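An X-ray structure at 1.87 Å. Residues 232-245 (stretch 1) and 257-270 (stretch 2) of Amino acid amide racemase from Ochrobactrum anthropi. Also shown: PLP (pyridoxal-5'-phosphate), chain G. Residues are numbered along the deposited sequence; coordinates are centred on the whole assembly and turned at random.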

# COMPACT_ATOMS: atom_id res chain seq x y z
N GLY C 232 7.55 22.87 -20.16
CA GLY C 232 6.73 22.80 -18.98
C GLY C 232 6.46 21.37 -18.51
O GLY C 232 5.62 21.18 -17.65
N ILE C 233 7.14 20.37 -19.08
CA ILE C 233 6.95 18.98 -18.64
C ILE C 233 7.59 18.86 -17.24
O ILE C 233 8.76 19.22 -17.03
CB ILE C 233 7.58 17.96 -19.62
CG1 ILE C 233 6.92 18.04 -20.99
CG2 ILE C 233 7.43 16.54 -19.10
CD1 ILE C 233 7.65 17.43 -22.16
N LEU C 234 6.84 18.38 -16.27
CA LEU C 234 7.38 18.18 -14.94
C LEU C 234 8.31 16.95 -14.89
O LEU C 234 8.06 15.93 -15.55
CB LEU C 234 6.25 18.06 -13.93
CG LEU C 234 5.33 19.27 -13.81
CD1 LEU C 234 4.18 19.02 -12.83
CD2 LEU C 234 6.13 20.50 -13.42
N VAL C 235 9.37 17.07 -14.08
CA VAL C 235 10.43 16.11 -14.04
C VAL C 235 10.35 15.36 -12.71
O VAL C 235 10.39 15.95 -11.62
CB VAL C 235 11.78 16.85 -14.21
CG1 VAL C 235 12.94 15.88 -14.14
CG2 VAL C 235 11.78 17.62 -15.53
N VAL C 236 10.16 14.05 -12.82
CA VAL C 236 9.85 13.22 -11.68
C VAL C 236 11.03 12.27 -11.56
O VAL C 236 11.32 11.55 -12.49
CB VAL C 236 8.57 12.37 -11.90
CG1 VAL C 236 8.27 11.48 -10.69
CG2 VAL C 236 7.34 13.22 -12.24
N VAL C 237 11.69 12.24 -10.41
CA VAL C 237 12.69 11.22 -10.16
C VAL C 237 12.17 10.16 -9.15
O VAL C 237 11.73 10.48 -8.04
CB VAL C 237 14.03 11.84 -9.64
CG1 VAL C 237 15.03 10.73 -9.33
CG2 VAL C 237 14.63 12.79 -10.66
N ASP C 238 12.26 8.90 -9.56
CA ASP C 238 11.95 7.74 -8.69
C ASP C 238 13.19 7.34 -7.89
O ASP C 238 14.11 6.72 -8.44
CB ASP C 238 11.51 6.58 -9.58
CG ASP C 238 10.95 5.40 -8.79
OD1 ASP C 238 11.31 5.27 -7.61
OD2 ASP C 238 10.15 4.61 -9.33
N GLU C 239 13.24 7.70 -6.61
CA GLU C 239 14.35 7.36 -5.73
C GLU C 239 14.00 6.11 -4.89
O GLU C 239 14.67 5.78 -3.93
CB GLU C 239 14.71 8.52 -4.82
CG GLU C 239 15.32 9.74 -5.55
CD GLU C 239 16.85 9.66 -5.77
OE1 GLU C 239 17.53 9.06 -4.90
OE2 GLU C 239 17.39 10.21 -6.78
N VAL C 240 12.96 5.41 -5.26
CA VAL C 240 12.48 4.34 -4.43
C VAL C 240 13.57 3.31 -4.15
O VAL C 240 13.72 2.86 -3.01
CB VAL C 240 11.23 3.67 -5.06
CG1 VAL C 240 10.89 2.36 -4.33
CG2 VAL C 240 10.06 4.62 -5.00
N LYS C 241 14.34 2.97 -5.18
CA LYS C 241 15.30 1.86 -5.07
C LYS C 241 16.69 2.29 -4.60
O LYS C 241 17.28 1.60 -3.82
CB LYS C 241 15.44 1.15 -6.43
CG LYS C 241 16.39 -0.05 -6.46
CD LYS C 241 15.77 -1.26 -5.82
CE LYS C 241 16.54 -2.50 -6.18
NZ LYS C 241 15.98 -3.70 -5.50
N VAL C 242 17.21 3.41 -5.07
CA VAL C 242 18.62 3.77 -4.85
C VAL C 242 18.73 5.07 -4.06
O VAL C 242 19.81 5.69 -3.98
CB VAL C 242 19.41 3.91 -6.20
CG1 VAL C 242 19.45 2.60 -6.98
CG2 VAL C 242 18.87 5.04 -7.07
N GLY C 243 17.60 5.47 -3.45
CA GLY C 243 17.54 6.71 -2.66
C GLY C 243 18.15 6.54 -1.28
O GLY C 243 18.52 5.41 -0.85
N LEU C 244 18.25 7.69 -0.61
CA LEU C 244 18.47 7.85 0.83
C LEU C 244 19.84 7.38 1.29
O LEU C 244 19.95 6.49 2.12
CB LEU C 244 17.34 7.21 1.63
CG LEU C 244 15.98 7.92 1.40
CD1 LEU C 244 14.92 7.32 2.30
CD2 LEU C 244 16.04 9.45 1.61
N GLY C 245 20.87 7.96 0.67
CA GLY C 245 22.23 7.70 1.05
C GLY C 245 22.94 6.54 0.40
O GLY C 245 24.18 6.53 0.38
N1 PLP G . 9.99 2.34 -8.26
C2 PLP G . 11.23 1.79 -8.23
C2A PLP G . 12.41 2.42 -8.90
C3 PLP G . 11.46 0.50 -7.52
O3 PLP G . 12.69 -0.04 -7.51
C4 PLP G . 10.35 -0.17 -6.82
C4A PLP G . 10.58 -1.45 -6.09
C5 PLP G . 9.03 0.54 -6.91
C6 PLP G . 8.94 1.75 -7.63
C5A PLP G . 7.79 -0.08 -6.28
O4P PLP G . 7.92 -0.38 -4.88
P PLP G . 6.97 -1.46 -4.18
O1P PLP G . 7.09 -1.08 -2.74
O2P PLP G . 7.56 -2.83 -4.48
O3P PLP G . 5.58 -1.21 -4.74
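Stretch 2 257-270: GLEPDMVVFGKGLG

Both stretches reach the same cofactor. Lys267 of stretch 2 is bonded covalently through NZ to C4A of PLP at 1.3 Å, and Asp238 of stretch 1 brings OD2 to 2.5 Å from PLP N1. Val240 CG1 lies 3.6 Å from PLP C4.

Stretch 2 begins as loop, forms a strand at 262-265, leaves the strand after Phe265 and has a 3-10 segment at 268-270. Its strand runs parallel to the strand of stretch 1. The axes come within 4.8 Å and cross at -20°.

Three bridges set the register: Val236 with Met262, Val237 with Val263, and Asp238 with Val264. Val237 N donates to Met262 O at 3.0 Å, and Val264 N donates to Val237 O at 3.0 Å. Val237 thus uses both its N and its O on the residues flanking its partner Val263, as a parallel pairing requires. Met262 N donates to Val235 O at 3.1 Å. Glu239 N donates to Val264 O at 2.8 Å.

Before the strand, the CA-to-CB bond of Asp261 points toward stretch 1. Its OD2 accepts from Val235 N at 2.9 Å. Water 1 donates to Asp261 OD2 (2.6 Å) and to Ile233 O (2.7 Å).

Side chains pack on both faces of the sheet. Val236 CG1 meets Val264 CG2 at 4.0 Å. On the other face, Val237 CG2 lies 3.8 Å from Pro260 CB and 3.9 Å from Leu258 CD1.

Val240 CG2 rests 3.9 Å from Val264 CG1. Gly266 passes close to Val240: a CB there would lie only 3.2 Å from Val240 CG1. Water 2 accepts from Gly266 N (2.9 Å) and donates to Glu239 O (2.9 Å). Water 3 accepts from Gly268 N (2.9 Å) and donates to Val240 O (3.0 Å). Leu244 closes the contact, with CD1 3.7 Å from Leu269 CD1 and CD2 4.0 Å from Phe265 CE1.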

# COMPACT_ATOMS: atom_id res chain seq x y z
N GLY C 257 23.08 15.93 -11.68
CA GLY C 257 22.85 17.35 -12.01
C GLY C 257 21.36 17.67 -12.16
O GLY C 257 20.98 18.62 -12.85
N LEU C 258 20.52 16.87 -11.52
CA LEU C 258 19.05 16.98 -11.67
C LEU C 258 18.43 17.89 -10.59
O LEU C 258 18.90 17.94 -9.46
CB LEU C 258 18.44 15.58 -11.61
CG LEU C 258 18.69 14.60 -12.77
CD1 LEU C 258 17.96 13.30 -12.53
CD2 LEU C 258 18.23 15.21 -14.09
N GLU C 259 17.38 18.62 -10.96
CA GLU C 259 16.62 19.47 -10.02
C GLU C 259 15.17 19.16 -10.24
O GLU C 259 14.49 19.89 -10.96
CB GLU C 259 16.91 20.96 -10.25
CG GLU C 259 18.30 21.34 -9.79
CD GLU C 259 18.70 22.70 -10.32
OE1 GLU C 259 19.20 22.79 -11.45
OE2 GLU C 259 18.49 23.67 -9.60
N PRO C 260 14.70 18.03 -9.67
CA PRO C 260 13.38 17.58 -10.05
C PRO C 260 12.25 18.45 -9.52
O PRO C 260 12.37 19.06 -8.48
CB PRO C 260 13.30 16.16 -9.45
CG PRO C 260 14.36 16.10 -8.39
CD PRO C 260 15.40 17.09 -8.76
N ASP C 261 11.13 18.41 -10.21
CA ASP C 261 9.91 18.93 -9.70
C ASP C 261 9.32 18.03 -8.63
O ASP C 261 8.65 18.49 -7.71
CB ASP C 261 8.96 19.05 -10.90
CG ASP C 261 9.45 20.12 -11.91
OD1 ASP C 261 9.56 21.26 -11.46
OD2 ASP C 261 9.72 19.81 -13.11
N MET C 262 9.54 16.71 -8.75
CA MET C 262 8.84 15.78 -7.89
C MET C 262 9.78 14.64 -7.62
O MET C 262 10.44 14.17 -8.54
CB MET C 262 7.56 15.27 -8.57
CG MET C 262 6.76 14.22 -7.78
SD MET C 262 5.18 13.69 -8.50
CE MET C 262 4.22 15.19 -8.21
N VAL C 263 9.80 14.19 -6.36
CA VAL C 263 10.61 13.04 -6.00
C VAL C 263 9.74 12.00 -5.32
O VAL C 263 8.90 12.36 -4.49
CB VAL C 263 11.78 13.41 -5.07
CG1 VAL C 263 12.64 12.19 -4.80
CG2 VAL C 263 12.64 14.53 -5.67
N VAL C 264 9.93 10.73 -5.70
CA VAL C 264 9.17 9.61 -5.13
C VAL C 264 10.12 8.76 -4.30
O VAL C 264 11.24 8.39 -4.77
CB VAL C 264 8.51 8.77 -6.25
CG1 VAL C 264 7.66 7.62 -5.68
CG2 VAL C 264 7.67 9.66 -7.15
N PHE C 265 9.71 8.51 -3.04
CA PHE C 265 10.52 7.73 -2.13
C PHE C 265 9.81 6.45 -1.71
O PHE C 265 8.58 6.38 -1.71
CB PHE C 265 10.83 8.52 -0.86
CG PHE C 265 11.61 9.79 -1.08
CD1 PHE C 265 12.98 9.78 -1.12
CD2 PHE C 265 10.95 11.02 -1.13
CE1 PHE C 265 13.68 10.94 -1.26
CE2 PHE C 265 11.66 12.21 -1.24
CZ PHE C 265 13.03 12.16 -1.32
N GLY C 266 10.59 5.44 -1.33
CA GLY C 266 10.00 4.22 -0.81
C GLY C 266 11.02 3.26 -0.27
O GLY C 266 12.10 3.65 0.15
N LYS C 267 10.65 1.98 -0.30
CA LYS C 267 11.53 0.93 0.15
C LYS C 267 12.24 1.30 1.47
O LYS C 267 11.62 1.31 2.54
CB LYS C 267 12.49 0.54 -0.98
CG LYS C 267 11.88 -0.43 -2.00
CD LYS C 267 12.88 -0.83 -3.11
CE LYS C 267 12.34 -1.92 -4.06
NZ LYS C 267 11.40 -1.46 -5.11
N GLY C 268 13.54 1.62 1.40
CA GLY C 268 14.35 1.88 2.58
C GLY C 268 13.89 3.01 3.47
O GLY C 268 14.31 3.07 4.60
N LEU C 269 13.05 3.92 2.96
CA LEU C 269 12.48 5.01 3.78
C LEU C 269 11.85 4.49 5.05
O LEU C 269 11.97 5.13 6.10
CB LEU C 269 11.48 5.86 3.02
CG LEU C 269 10.85 7.04 3.77
CD1 LEU C 269 11.87 8.07 4.22
CD2 LEU C 269 9.82 7.66 2.87
N GLY C 270 11.23 3.32 4.98
CA GLY C 270 10.52 2.75 6.10
C GLY C 270 11.35 1.87 7.02
O GLY C 270 10.87 1.46 8.08
O HOH W 1 9.63 21.13 -15.40
O HOH W 2 13.48 5.94 -1.30
O HOH W 3 15.46 2.20 -0.72